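Local coordinates for protein putative Transcriptional Regulator (Rhodococcus sp., PDB 2IA2) that probably regulates transcription as an IclR-family protein, binding DNA through a helix-turn-helix domain and probably sensing a small molecule through its C-terminal domain, at residues T49-T52 and A53-F56; L57-L60 and V61-Y65; D161-D164 and A165-E168; E185-A188 and A189-V193. One frame throughout, in Å; residues are numbered along the deposited sequence.

Interaction 1. Residues T49-T52 and A53-F56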
ATOM      1  N   THR A  49      -0.087 -24.133  22.704  1.00 31.56           N
ATOM      2  CA  THR A  49       0.723 -24.571  23.851  1.00 31.21           C
ATOM      3  C   THR A  49       2.190 -24.336  23.484  1.00 30.11           C
ATOM      4  O   THR A  49       2.500 -24.064  22.330  1.00 29.23           O
ATOM      5  CB  THR A  49       0.536 -26.054  24.113  1.00 30.93           C
ATOM      6  OG1 THR A  49       0.894 -26.772  22.936  1.00 34.01           O
ATOM      7  CG2 THR A  49      -0.986 -26.411  24.399  1.00 34.10           C
ATOM      8  N   ARG A  50       3.091 -24.461  24.447  1.00 30.62           N
ATOM      9  CA  ARG A  50       4.528 -24.349  24.153  1.00 32.12           C
ATOM     10  C   ARG A  50       4.957 -25.382  23.079  1.00 32.83           C
ATOM     11  O   ARG A  50       5.629 -25.011  22.084  1.00 31.90           O
ATOM     12  CB  ARG A  50       5.346 -24.471  25.446  1.00 32.32           C
ATOM     13  CG  ARG A  50       5.076 -23.340  26.461  1.00 32.85           C
ATOM     14  CD  ARG A  50       5.851 -23.535  27.757  1.00 33.51           C
ATOM     15  NE  ARG A  50       7.238 -23.998  27.536  1.00 32.78           N
ATOM     16  CZ  ARG A  50       8.304 -23.210  27.372  1.00 34.18           C
ATOM     17  NH1 ARG A  50       8.194 -21.877  27.399  1.00 30.90           N
ATOM     18  NH2 ARG A  50       9.511 -23.762  27.206  1.00 34.62           N
ATOM     19  N   ALA A  51       4.502 -26.629  23.218  1.00 33.20           N
ATOM     20  CA  ALA A  51       4.931 -27.696  22.271  1.00 34.59           C
ATOM     21  C   ALA A  51       4.432 -27.460  20.835  1.00 34.86           C
ATOM     22  O   ALA A  51       5.208 -27.655  19.863  1.00 35.66           O
ATOM     23  CB  ALA A  51       4.528 -29.096  22.770  1.00 35.47           C
ATOM     24  N   THR A  52       3.170 -27.034  20.679  1.00 33.16           N
ATOM     25  CA  THR A  52       2.667 -26.752  19.336  1.00 33.13           C
ATOM     26  C   THR A  52       3.273 -25.459  18.782  1.00 32.34           C
ATOM     27  O   THR A  52       3.732 -25.462  17.651  1.00 32.58           O
ATOM     28  CB  THR A  52       1.130 -26.733  19.223  1.00 32.92           C
ATOM     29  OG1 THR A  52       0.620 -25.849  20.205  1.00 35.16           O
ATOM     30  CG2 THR A  52       0.531 -28.153  19.495  1.00 35.22           C
ATOM     31  N   ALA A  53       3.291 -24.383  19.568  1.00 30.80           N
ATOM     32  CA  ALA A  53       3.955 -23.137  19.139  1.00 31.21           C
ATOM     33  C   ALA A  53       5.419 -23.337  18.710  1.00 31.32           C
ATOM     34  O   ALA A  53       5.860 -22.743  17.718  1.00 30.83           O
ATOM     35  CB  ALA A  53       3.863 -22.045  20.268  1.00 29.62           C
ATOM     36  N   ARG A  54       6.175 -24.132  19.487  1.00 32.99           N
ATOM     37  CA  ARG A  54       7.582 -24.394  19.217  1.00 34.06           C
ATOM     38  C   ARG A  54       7.793 -24.947  17.804  1.00 34.89           C
ATOM     39  O   ARG A  54       8.691 -24.480  17.076  1.00 34.07           O
ATOM     40  CB  ARG A  54       8.195 -25.330  20.251  1.00 35.02           C
ATOM     41  CG  ARG A  54       9.666 -25.670  19.972  1.00 37.67           C
ATOM     42  CD  ARG A  54      10.257 -26.697  20.973  1.00 41.31           C
ATOM     43  NE  ARG A  54      10.238 -26.202  22.352  1.00 45.07           N
ATOM     44  CZ  ARG A  54       9.430 -26.629  23.332  1.00 45.03           C
ATOM     45  NH1 ARG A  54       8.527 -27.600  23.161  1.00 46.87           N
ATOM     46  NH2 ARG A  54       9.534 -26.062  24.516  1.00 46.06           N
ATOM     47  N   ARG A  55       6.959 -25.921  17.424  1.00 34.72           N
ATOM     48  CA  ARG A  55       7.033 -26.549  16.102  1.00 36.63           C
ATOM     49  C   ARG A  55       6.917 -25.492  15.010  1.00 34.32           C
ATOM     50  O   ARG A  55       7.688 -25.510  14.068  1.00 35.18           O
ATOM     51  CB  ARG A  55       5.954 -27.622  15.907  1.00 36.57           C
ATOM     52  CG  ARG A  55       6.225 -28.926  16.667  1.00 41.00           C
ATOM     53  CD  ARG A  55       5.277 -30.119  16.210  1.00 44.24           C
ATOM     54  NE  ARG A  55       5.573 -30.659  14.859  1.00 54.08           N
ATOM     55  CZ  ARG A  55       4.762 -30.588  13.792  1.00 55.15           C
ATOM     56  NH1 ARG A  55       3.563 -29.987  13.858  1.00 54.08           N
ATOM     57  NH2 ARG A  55       5.158 -31.130  12.644  1.00 54.09           N
ATOM     58  N   PHE A  56       5.963 -24.579  15.141  1.00 31.89           N
ATOM     59  CA  PHE A  56       5.786 -23.559  14.133  1.00 31.54           C
ATOM     60  C   PHE A  56       6.943 -22.550  14.126  1.00 30.77           C
ATOM     61  O   PHE A  56       7.487 -22.229  13.061  1.00 30.99           O
ATOM     62  CB  PHE A  56       4.417 -22.869  14.282  1.00 31.42           C
ATOM     63  CG  PHE A  56       3.288 -23.821  14.160  1.00 33.77           C
ATOM     64  CD1 PHE A  56       2.588 -24.234  15.285  1.00 33.73           C
ATOM     65  CD2 PHE A  56       2.979 -24.393  12.925  1.00 37.33           C
ATOM     66  CE1 PHE A  56       1.581 -25.177  15.180  1.00 36.21           C
ATOM     67  CE2 PHE A  56       1.967 -25.335  12.817  1.00 37.29           C
ATOM     68  CZ  PHE A  56       1.280 -25.741  13.951  1.00 35.29           C
TER
HETATM   69  O   HOH W   1       7.411 -28.933  20.147  1.00 40.12           O

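Interaction 2. Residues L57-L60 and V61-Y65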
ATOM      1  N   LEU A  57       7.303 -22.065  15.309  1.00 29.46           N
ATOM      2  CA  LEU A  57       8.428 -21.170  15.456  1.00 30.02           C
ATOM      3  C   LEU A  57       9.694 -21.790  14.876  1.00 31.53           C
ATOM      4  O   LEU A  57      10.449 -21.113  14.191  1.00 30.93           O
ATOM      5  CB  LEU A  57       8.660 -20.801  16.907  1.00 29.54           C
ATOM      6  CG  LEU A  57       7.688 -19.760  17.438  1.00 27.69           C
ATOM      7  CD1 LEU A  57       7.796 -19.727  18.971  1.00 25.47           C
ATOM      8  CD2 LEU A  57       7.936 -18.345  16.773  1.00 23.98           C
ATOM      9  N   LEU A  58       9.943 -23.070  15.126  1.00 33.28           N
ATOM     10  CA  LEU A  58      11.209 -23.642  14.620  1.00 34.38           C
ATOM     11  C   LEU A  58      11.187 -23.823  13.114  1.00 34.10           C
ATOM     12  O   LEU A  58      12.213 -23.738  12.453  1.00 34.70           O
ATOM     13  CB  LEU A  58      11.592 -24.942  15.334  1.00 36.65           C
ATOM     14  CG  LEU A  58      11.932 -24.820  16.831  1.00 38.54           C
ATOM     15  CD1 LEU A  58      12.270 -26.201  17.464  1.00 39.16           C
ATOM     16  CD2 LEU A  58      13.058 -23.802  17.047  1.00 42.76           C
ATOM     17  N   THR A  59      10.005 -24.019  12.556  1.00 32.92           N
ATOM     18  CA  THR A  59       9.905 -24.113  11.108  1.00 33.03           C
ATOM     19  C   THR A  59      10.154 -22.759  10.536  1.00 31.71           C
ATOM     20  O   THR A  59      10.950 -22.621   9.630  1.00 32.29           O
ATOM     21  CB  THR A  59       8.554 -24.696  10.674  1.00 33.62           C
ATOM     22  OG1 THR A  59       8.445 -25.993  11.261  1.00 35.06           O
ATOM     23  CG2 THR A  59       8.463 -24.848   9.160  1.00 35.72           C
ATOM     24  N   LEU A  60       9.530 -21.729  11.096  1.00 30.42           N
ATOM     25  CA  LEU A  60       9.778 -20.355  10.623  1.00 28.39           C
ATOM     26  C   LEU A  60      11.219 -19.888  10.748  1.00 29.30           C
ATOM     27  O   LEU A  60      11.712 -19.185   9.887  1.00 30.18           O
ATOM     28  CB  LEU A  60       8.838 -19.352  11.316  1.00 26.18           C
ATOM     29  CG  LEU A  60       7.368 -19.565  11.000  1.00 24.28           C
ATOM     30  CD1 LEU A  60       6.458 -18.778  11.978  1.00 24.94           C
ATOM     31  CD2 LEU A  60       7.076 -19.182   9.550  1.00 26.28           C
ATOM     32  N   VAL A  61      11.891 -20.231  11.838  1.00 30.18           N
ATOM     33  CA  VAL A  61      13.326 -19.999  11.928  1.00 32.05           C
ATOM     34  C   VAL A  61      14.100 -20.710  10.773  1.00 34.98           C
ATOM     35  O   VAL A  61      14.955 -20.098  10.110  1.00 34.67           O
ATOM     36  CB  VAL A  61      13.879 -20.415  13.291  1.00 32.45           C
ATOM     37  CG1 VAL A  61      15.391 -20.419  13.242  1.00 35.48           C
ATOM     38  CG2 VAL A  61      13.408 -19.454  14.396  1.00 30.87           C
ATOM     39  N   GLU A  62      13.823 -22.005  10.568  1.00 36.12           N
ATOM     40  CA  GLU A  62      14.425 -22.756   9.478  1.00 39.38           C
ATOM     41  C   GLU A  62      14.185 -22.080   8.114  1.00 38.99           C
ATOM     42  O   GLU A  62      15.104 -21.973   7.290  1.00 40.41           O
ATOM     43  CB  GLU A  62      13.901 -24.214   9.494  1.00 41.29           C
ATOM     44  CG  GLU A  62      14.730 -25.191   8.692  1.00 47.34           C
ATOM     45  CD  GLU A  62      14.773 -26.632   9.303  1.00 57.21           C
ATOM     46  OE1 GLU A  62      14.053 -26.966  10.315  1.00 56.23           O
ATOM     47  OE2 GLU A  62      15.548 -27.458   8.741  1.00 60.39           O
ATOM     48  N   LEU A  63      12.954 -21.613   7.884  1.00 37.51           N
ATOM     49  CA  LEU A  63      12.585 -20.927   6.660  1.00 36.37           C
ATOM     50  C   LEU A  63      13.149 -19.513   6.554  1.00 36.07           C
ATOM     51  O   LEU A  63      13.121 -18.930   5.481  1.00 37.37           O
ATOM     52  CB  LEU A  63      11.067 -20.902   6.510  1.00 35.53           C
ATOM     53  CG  LEU A  63      10.456 -22.280   6.254  1.00 36.72           C
ATOM     54  CD1 LEU A  63       8.972 -22.226   6.248  1.00 33.44           C
ATOM     55  CD2 LEU A  63      10.949 -22.823   4.883  1.00 41.29           C
ATOM     56  N   GLY A  64      13.650 -18.936   7.640  1.00 34.96           N
ATOM     57  CA  GLY A  64      14.273 -17.603   7.545  1.00 32.58           C
ATOM     58  C   GLY A  64      13.327 -16.432   7.762  1.00 30.78           C
ATOM     59  O   GLY A  64      13.727 -15.255   7.601  1.00 29.54           O
ATOM     60  N   TYR A  65      12.100 -16.754   8.196  1.00 28.72           N
ATOM     61  CA  TYR A  65      11.070 -15.762   8.484  1.00 27.47           C
ATOM     62  C   TYR A  65      11.152 -15.287   9.928  1.00 26.90           C
ATOM     63  O   TYR A  65      10.698 -14.164  10.255  1.00 25.73           O
ATOM     64  CB  TYR A  65       9.680 -16.343   8.238  1.00 26.29           C
ATOM     65  CG  TYR A  65       9.377 -16.534   6.771  1.00 28.10           C
ATOM     66  CD1 TYR A  65       9.303 -17.791   6.214  1.00 27.77           C
ATOM     67  CD2 TYR A  65       9.136 -15.449   5.947  1.00 28.77           C
ATOM     68  CE1 TYR A  65       9.007 -17.978   4.843  1.00 29.63           C
ATOM     69  CE2 TYR A  65       8.849 -15.624   4.578  1.00 31.20           C
ATOM     70  CZ  TYR A  65       8.789 -16.881   4.038  1.00 30.43           C
ATOM     71  OH  TYR A  65       8.530 -17.027   2.682  1.00 30.84           O
TER

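Interaction 3. Residues D161-D164 and A165-E168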
ATOM      1  N   ASP A 161     -15.118  26.366   2.773  1.00 45.58           N
ATOM      2  CA  ASP A 161     -14.817  27.499   1.890  1.00 46.00           C
ATOM      3  C   ASP A 161     -14.769  27.042   0.449  1.00 44.94           C
ATOM      4  O   ASP A 161     -15.152  27.788  -0.447  1.00 44.65           O
ATOM      5  CB  ASP A 161     -13.549  28.296   2.273  1.00 46.90           C
ATOM      6  CG  ASP A 161     -12.310  27.419   2.502  1.00 49.03           C
ATOM      7  OD1 ASP A 161     -12.365  26.174   2.318  1.00 49.64           O
ATOM      8  OD2 ASP A 161     -11.265  27.999   2.905  1.00 50.16           O
ATOM      9  N   GLU A 162     -14.317  25.807   0.241  1.00 43.86           N
ATOM     10  CA  GLU A 162     -14.282  25.219  -1.112  1.00 43.45           C
ATOM     11  C   GLU A 162     -15.672  24.895  -1.611  1.00 42.30           C
ATOM     12  O   GLU A 162     -16.002  25.221  -2.751  1.00 42.75           O
ATOM     13  CB  GLU A 162     -13.393  23.977  -1.179  1.00 43.01           C
ATOM     14  CG  GLU A 162     -11.955  24.273  -0.837  1.00 46.57           C
ATOM     15  CD  GLU A 162     -11.032  23.105  -1.043  1.00 52.67           C
ATOM     16  OE1 GLU A 162     -11.494  22.051  -1.526  1.00 54.79           O
ATOM     17  OE2 GLU A 162      -9.824  23.254  -0.728  1.00 55.31           O
ATOM     18  N   LEU A 163     -16.494  24.284  -0.766  1.00 40.94           N
ATOM     19  CA  LEU A 163     -17.889  24.059  -1.115  1.00 40.91           C
ATOM     20  C   LEU A 163     -18.626  25.352  -1.524  1.00 42.22           C
ATOM     21  O   LEU A 163     -19.338  25.391  -2.527  1.00 41.34           O
ATOM     22  CB  LEU A 163     -18.626  23.366   0.035  1.00 39.83           C
ATOM     23  CG  LEU A 163     -20.118  23.137  -0.194  1.00 38.46           C
ATOM     24  CD1 LEU A 163     -20.357  22.282  -1.442  1.00 36.65           C
ATOM     25  CD2 LEU A 163     -20.749  22.492   1.040  1.00 41.73           C
ATOM     26  N   ASP A 164     -18.462  26.404  -0.720  1.00 44.32           N
ATOM     27  CA  ASP A 164     -19.148  27.686  -0.952  1.00 46.69           C
ATOM     28  C   ASP A 164     -18.690  28.318  -2.254  1.00 46.35           C
ATOM     29  O   ASP A 164     -19.485  28.858  -2.978  1.00 47.30           O
ATOM     30  CB  ASP A 164     -18.943  28.627   0.254  1.00 48.61           C
ATOM     31  CG  ASP A 164     -19.913  28.317   1.417  1.00 52.34           C
ATOM     32  OD1 ASP A 164     -21.081  27.954   1.109  1.00 54.34           O
ATOM     33  OD2 ASP A 164     -19.534  28.461   2.622  1.00 54.99           O
ATOM     34  N   ALA A 165     -17.397  28.198  -2.549  1.00 46.41           N
ATOM     35  CA  ALA A 165     -16.793  28.643  -3.811  1.00 46.38           C
ATOM     36  C   ALA A 165     -17.367  27.907  -5.006  1.00 45.88           C
ATOM     37  O   ALA A 165     -17.707  28.523  -6.017  1.00 46.84           O
ATOM     38  CB  ALA A 165     -15.287  28.419  -3.762  1.00 45.91           C
ATOM     39  N   TYR A 166     -17.406  26.580  -4.901  1.00 44.77           N
ATOM     40  CA  TYR A 166     -18.030  25.726  -5.903  1.00 44.18           C
ATOM     41  C   TYR A 166     -19.477  26.139  -6.199  1.00 45.29           C
ATOM     42  O   TYR A 166     -19.909  26.171  -7.370  1.00 45.98           O
ATOM     43  CB  TYR A 166     -18.010  24.260  -5.426  1.00 42.26           C
ATOM     44  CG  TYR A 166     -18.970  23.416  -6.219  1.00 39.11           C
ATOM     45  CD1 TYR A 166     -18.599  22.894  -7.462  1.00 38.14           C
ATOM     46  CD2 TYR A 166     -20.244  23.164  -5.755  1.00 36.14           C
ATOM     47  CE1 TYR A 166     -19.453  22.104  -8.202  1.00 35.93           C
ATOM     48  CE2 TYR A 166     -21.123  22.376  -6.489  1.00 34.76           C
ATOM     49  CZ  TYR A 166     -20.729  21.859  -7.708  1.00 37.34           C
ATOM     50  OH  TYR A 166     -21.605  21.101  -8.452  1.00 35.72           O
ATOM     51  N   LEU A 167     -20.226  26.431  -5.137  1.00 46.37           N
ATOM     52  CA  LEU A 167     -21.644  26.724  -5.255  1.00 48.82           C
ATOM     53  C   LEU A 167     -21.856  28.112  -5.829  1.00 51.27           C
ATOM     54  O   LEU A 167     -22.802  28.325  -6.567  1.00 51.02           O
ATOM     55  CB  LEU A 167     -22.334  26.635  -3.907  1.00 48.74           C
ATOM     56  CG  LEU A 167     -22.562  25.238  -3.358  1.00 48.97           C
ATOM     57  CD1 LEU A 167     -23.047  25.378  -1.925  1.00 47.84           C
ATOM     58  CD2 LEU A 167     -23.582  24.513  -4.243  1.00 48.92           C
ATOM     59  N   GLU A 168     -20.961  29.040  -5.495  1.00 53.44           N
ATOM     60  CA  GLU A 168     -20.960  30.371  -6.125  1.00 57.55           C
ATOM     61  C   GLU A 168     -20.740  30.305  -7.651  1.00 56.68           C
ATOM     62  O   GLU A 168     -21.437  30.950  -8.419  1.00 57.73           O
ATOM     63  CB  GLU A 168     -19.878  31.237  -5.473  1.00 58.15           C
ATOM     64  CG  GLU A 168     -20.155  32.733  -5.502  1.00 62.19           C
ATOM     65  CD  GLU A 168     -19.219  33.510  -4.567  1.00 64.13           C
ATOM     66  OE1 GLU A 168     -18.575  32.883  -3.666  1.00 66.84           O
ATOM     67  OE2 GLU A 168     -19.130  34.757  -4.735  1.00 71.00           O
TER

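Interaction 4. Residues E185-A188 and A189-V193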
ATOM      1  N   GLU A 185     -31.066  25.307  -1.922  1.00 60.52           N
ATOM      2  CA  GLU A 185     -31.655  23.978  -1.825  1.00 59.14           C
ATOM      3  C   GLU A 185     -30.611  22.895  -2.148  1.00 56.30           C
ATOM      4  O   GLU A 185     -30.602  21.826  -1.532  1.00 55.00           O
ATOM      5  CB  GLU A 185     -32.825  23.871  -2.789  1.00 60.38           C
ATOM      6  CG  GLU A 185     -33.683  22.651  -2.577  1.00 62.16           C
ATOM      7  CD  GLU A 185     -34.683  22.461  -3.693  1.00 66.16           C
ATOM      8  OE1 GLU A 185     -34.839  23.382  -4.546  1.00 67.46           O
ATOM      9  OE2 GLU A 185     -35.308  21.373  -3.716  1.00 68.06           O
ATOM     10  N   LEU A 186     -29.727  23.192  -3.096  1.00 53.70           N
ATOM     11  CA  LEU A 186     -28.636  22.283  -3.398  1.00 51.59           C
ATOM     12  C   LEU A 186     -27.682  22.152  -2.219  1.00 50.84           C
ATOM     13  O   LEU A 186     -27.331  21.048  -1.849  1.00 50.03           O
ATOM     14  CB  LEU A 186     -27.881  22.693  -4.666  1.00 50.66           C
ATOM     15  CG  LEU A 186     -26.601  21.900  -5.019  1.00 49.16           C
ATOM     16  CD1 LEU A 186     -26.812  20.373  -5.123  1.00 45.28           C
ATOM     17  CD2 LEU A 186     -26.078  22.429  -6.329  1.00 47.42           C
ATOM     18  N   LYS A 187     -27.268  23.271  -1.628  1.00 50.58           N
ATOM     19  CA  LYS A 187     -26.382  23.247  -0.476  1.00 50.88           C
ATOM     20  C   LYS A 187     -26.995  22.406   0.644  1.00 50.74           C
ATOM     21  O   LYS A 187     -26.286  21.671   1.337  1.00 50.30           O
ATOM     22  CB  LYS A 187     -26.181  24.671   0.040  1.00 51.95           C
ATOM     23  CG  LYS A 187     -25.040  24.866   1.011  1.00 51.51           C
ATOM     24  CD  LYS A 187     -25.094  26.293   1.514  1.00 54.86           C
ATOM     25  CE  LYS A 187     -23.792  26.760   2.166  1.00 56.92           C
ATOM     26  NZ  LYS A 187     -23.212  25.770   3.057  1.00 53.16           N
ATOM     27  N   ALA A 188     -28.308  22.541   0.820  1.00 50.64           N
ATOM     28  CA  ALA A 188     -29.033  21.806   1.857  1.00 49.89           C
ATOM     29  C   ALA A 188     -29.019  20.299   1.595  1.00 48.27           C
ATOM     30  O   ALA A 188     -28.820  19.514   2.518  1.00 47.99           O
ATOM     31  CB  ALA A 188     -30.453  22.314   1.949  1.00 51.11           C
ATOM     32  N   ALA A 189     -29.239  19.899   0.339  1.00 46.27           N
ATOM     33  CA  ALA A 189     -29.187  18.497  -0.042  1.00 44.60           C
ATOM     34  C   ALA A 189     -27.779  17.924   0.211  1.00 44.01           C
ATOM     35  O   ALA A 189     -27.635  16.799   0.698  1.00 44.09           O
ATOM     36  CB  ALA A 189     -29.591  18.336  -1.490  1.00 43.94           C
ATOM     37  N   ILE A 190     -26.744  18.718  -0.071  1.00 43.09           N
ATOM     38  CA  ILE A 190     -25.354  18.311   0.165  1.00 41.81           C
ATOM     39  C   ILE A 190     -25.018  18.178   1.660  1.00 42.02           C
ATOM     40  O   ILE A 190     -24.353  17.233   2.055  1.00 40.21           O
ATOM     41  CB  ILE A 190     -24.353  19.248  -0.537  1.00 41.11           C
ATOM     42  CG1 ILE A 190     -24.416  19.044  -2.052  1.00 41.11           C
ATOM     43  CG2 ILE A 190     -22.967  19.033  -0.013  1.00 39.77           C
ATOM     44  CD1 ILE A 190     -24.001  20.251  -2.860  1.00 42.48           C
ATOM     45  N   LEU A 191     -25.464  19.131   2.482  1.00 43.05           N
ATOM     46  CA  LEU A 191     -25.266  19.016   3.920  1.00 44.24           C
ATOM     47  C   LEU A 191     -26.085  17.845   4.507  1.00 44.25           C
ATOM     48  O   LEU A 191     -25.624  17.217   5.458  1.00 44.27           O
ATOM     49  CB  LEU A 191     -25.570  20.341   4.662  1.00 46.04           C
ATOM     50  CG  LEU A 191     -24.869  21.623   4.183  1.00 47.40           C
ATOM     51  CD1 LEU A 191     -25.287  22.860   5.054  1.00 49.42           C
ATOM     52  CD2 LEU A 191     -23.368  21.459   4.136  1.00 45.09           C
ATOM     53  N   ALA A 192     -27.271  17.552   3.962  1.00 43.92           N
ATOM     54  CA  ALA A 192     -28.023  16.361   4.421  1.00 44.45           C
ATOM     55  C   ALA A 192     -27.181  15.086   4.202  1.00 43.73           C
ATOM     56  O   ALA A 192     -27.099  14.236   5.066  1.00 43.63           O
ATOM     57  CB  ALA A 192     -29.358  16.247   3.715  1.00 44.44           C
ATOM     58  N   VAL A 193     -26.522  14.986   3.049  1.00 43.04           N
ATOM     59  CA  VAL A 193     -25.607  13.885   2.755  1.00 41.72           C
ATOM     60  C   VAL A 193     -24.502  13.794   3.793  1.00 41.39           C
ATOM     61  O   VAL A 193     -24.120  12.726   4.207  1.00 40.44           O
ATOM     62  CB  VAL A 193     -24.960  14.070   1.358  1.00 41.25           C
ATOM     63  CG1 VAL A 193     -23.916  12.992   1.107  1.00 38.65           C
ATOM     64  CG2 VAL A 193     -26.037  14.054   0.279  1.00 41.31           C
TER

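Interaction 1. Residues T49-T52 and A53-F56
Thr49 and Ala53 meet at the start of helix 50-63, the second helix of the helix-turn-helix unit and probably the one that reads DNA in this IclR-type domain. Backbone bonds build the first turns. Ala53 N donates to Thr49 O at 2.9 Å and Arg54 N to Arg50 O at 2.8 Å, whereas the next two steps, Arg55 N to Ala51 O and Phe56 N to Thr52 O, are weak bonds of 3.5 Å each. Thr49 is the N-cap residue. Its OG1 shares a hydrogen bond of 2.9 Å with Thr52 OG1, which a chi1 of 53° sets between the backbone N and carbonyl carbon of Thr52, facing the helix start.

The charged groups form a second layer. With CG anti to the backbone N (chi1 178°) and a bend at chi3, Arg54 doubles back along the helix until Arg50 O lies over one face of its guanidinium, offset toward the rim. A water in the plane at its edge donates to Ala51 O at 2.6 Å and accepts weakly from Arg54 NH1. Arg50 NH2 stands 3.5 Å from Arg54 NH2, the two guanidinium planes being 69° apart; Arg50 NH1 is bonded to Ser40 OG of helix 39-46. Two arginines so close at the helix start are consistent with a DNA-binding surface.

Apolar contacts tie the turn to its neighbours. Ala53 packs on Ala43 and on Leu39, which both arginines also touch, and Phe56 on helix 18-28 and on Val17 of the second subunit. Within the turn, Thr52 O approaches the Phe56 ring at a slant, 2.9 Å from CD1.

Interaction 2. Residues L57-L60 and V61-Y65
Leu60 O accepts two backbone N-H groups where helix 50-63 ends: Tyr65 N at 3.0 Å and, more weakly, Gly64 N. Gly64 N also bonds to Val61 O at 3.0 Å, and together with the positive phi of Gly64 (90°) this makes a Schellman motif. Any beta carbon at Gly64 would collide with Leu63 O at these backbone angles. Upstream, Leu63 N gives a bond of 2.8 Å to Thr59 O. The Thr59 hydroxyl turns elsewhere, bonding to Arg55 O one turn back and to Val17 N of the second subunit.

Packing follows the same turns. Thr59 and Leu63 run side by side, CG2 of the first 4.0 Å from CD1 of the second, and Leu63 CG sits 3.4 Å from Thr59 O. Leu60 CD2 comes within 4.1 Å of Tyr65 CB, the two side chains crossing at about a right angle.

The end of the helix is thereby turned into strand 66-68, on whose Val66 both Leu60 and Val61 rest. Leu57 and Leu60 face helix 18-28, Leu57 also touches helix 39-46, and Leu60 and Tyr65 pack on Leu24 of the second subunit.

Interaction 3. Residues D161-D164 and A165-E168
Tyr166 turns the edge of its ring to Leu163 O, which lies near the ring plane, 4.0 Å from Tyr166 CD2. Leu163 CD1 is a looser neighbour of the same ring carbon. A chi1 of 164° swings the ring toward the C-terminal end of the helix, away from the preceding turn, and the side chain packs against Ala119 and Tyr146 in loops. The other flat group with a notable partner is the Asp164 carboxylate, whose OD1 makes a long, weak ion pair with Lys187 NZ of helix 183-196.

Between these lies the apolar ridge of the helix. Leu163 and Leu167 cross at a slant, with Leu167 CD1 4.1 Å from Leu163 CG. A chi1 of -74° lays Leu167 CG back over the previous turn, 3.3 Å from Leu163 O, the oxygen that also accepts Leu167 N at 2.9 Å. Toward helix 183-196, Leu167 touches Leu186 and the chain of Lys187. Replacing Leu167 by an alanine would probably open a gap between Leu163 and Leu186 and weaken the seating of this helix on the next.

Backbone bonds are regular: Tyr166 N to Glu162 O and Glu168 N to Asp164 O are both 2.9 Å, and Ala165 N to Asp161 O is 3.1 Å. Asp161, Glu162 and Glu168 are exposed to solvent, while Leu163 and Leu167 are buried. This is the make-up of a short amphipathic helix, here packed through its leucines on helix 183-196 within the IclR C-terminal domain, which belongs to the GAF-like group.

Interaction 4. Residues E185-A188 and A189-V193
Ala189 meets Glu185 one turn back; with Lys187 and Ala188 it has the most surface buried in this part of helix 183-196. Ala189 N bonds to Glu185 O at 3.0 Å, and its CB rests 3.5 Å from Leu186 O. Ala189 O in turn accepts Val193 N, carrying the helix on by another turn.

Lys187 contributes both backbone and side chain. Its carbonyl O accepts Leu191 N at 2.9 Å, and Leu191 CG lies 3.2 Å from Lys187 O. Lys187 leaves the backbone with CG anti to N (chi1 -166°), runs extended and bends only at chi4, which leaves NZ 4.1 Å from Leu191 CD1 as the two side chains slant past each other; NZ also has a long, weak ion-pair partner in Asp164 of helix 160-169. Ala188 repeats the backbone pattern on the exposed side, its O accepting a bond of 2.9 Å from Ala192 N. The methyl of Ala192 sits beside the same oxygen.

On the buried side the contact is apolar and close. Leu186 CD1 meets Ile190 CD1 at 3.6 Å, and Ile190 CD1 is also close to Leu186 O. An alanine in place of Ile190 is likely to leave Leu186 CD1 without its mate and open a gap toward Leu155.

These two side chains mark the inner face of the helix. Ile190 packs on Leu155 and Ala156, and Val193 on Val153, all of helix 149-156, while Leu186 touches Arg152 of that helix and Tyr146 before it. Glu185 and Ala189 lean on Ile180 of the preceding loop, and the Lys187 flank faces helix 160-169.

In the fold
The four contacts form two pairs on opposite sides of the chain's centre. Interactions 1 and 2 are successive parts of helix 50-63, with centres 12 Å apart, inside the helix-turn-helix range, and both touch the second subunit. Interactions 3 and 4 follow later, on the consecutive helices 160-169 and 183-196 of the IclR C-terminal range. Their centres are 13 Å apart and they touch each other directly, Leu163 CD2 meeting Leu191 CD2 at 4.2 Å. Centres of the two pairs lie about 57 to 61 Å apart with no contact between them. This separation fits a regulator whose probable DNA-reading helix is remote from its probable sensing domain.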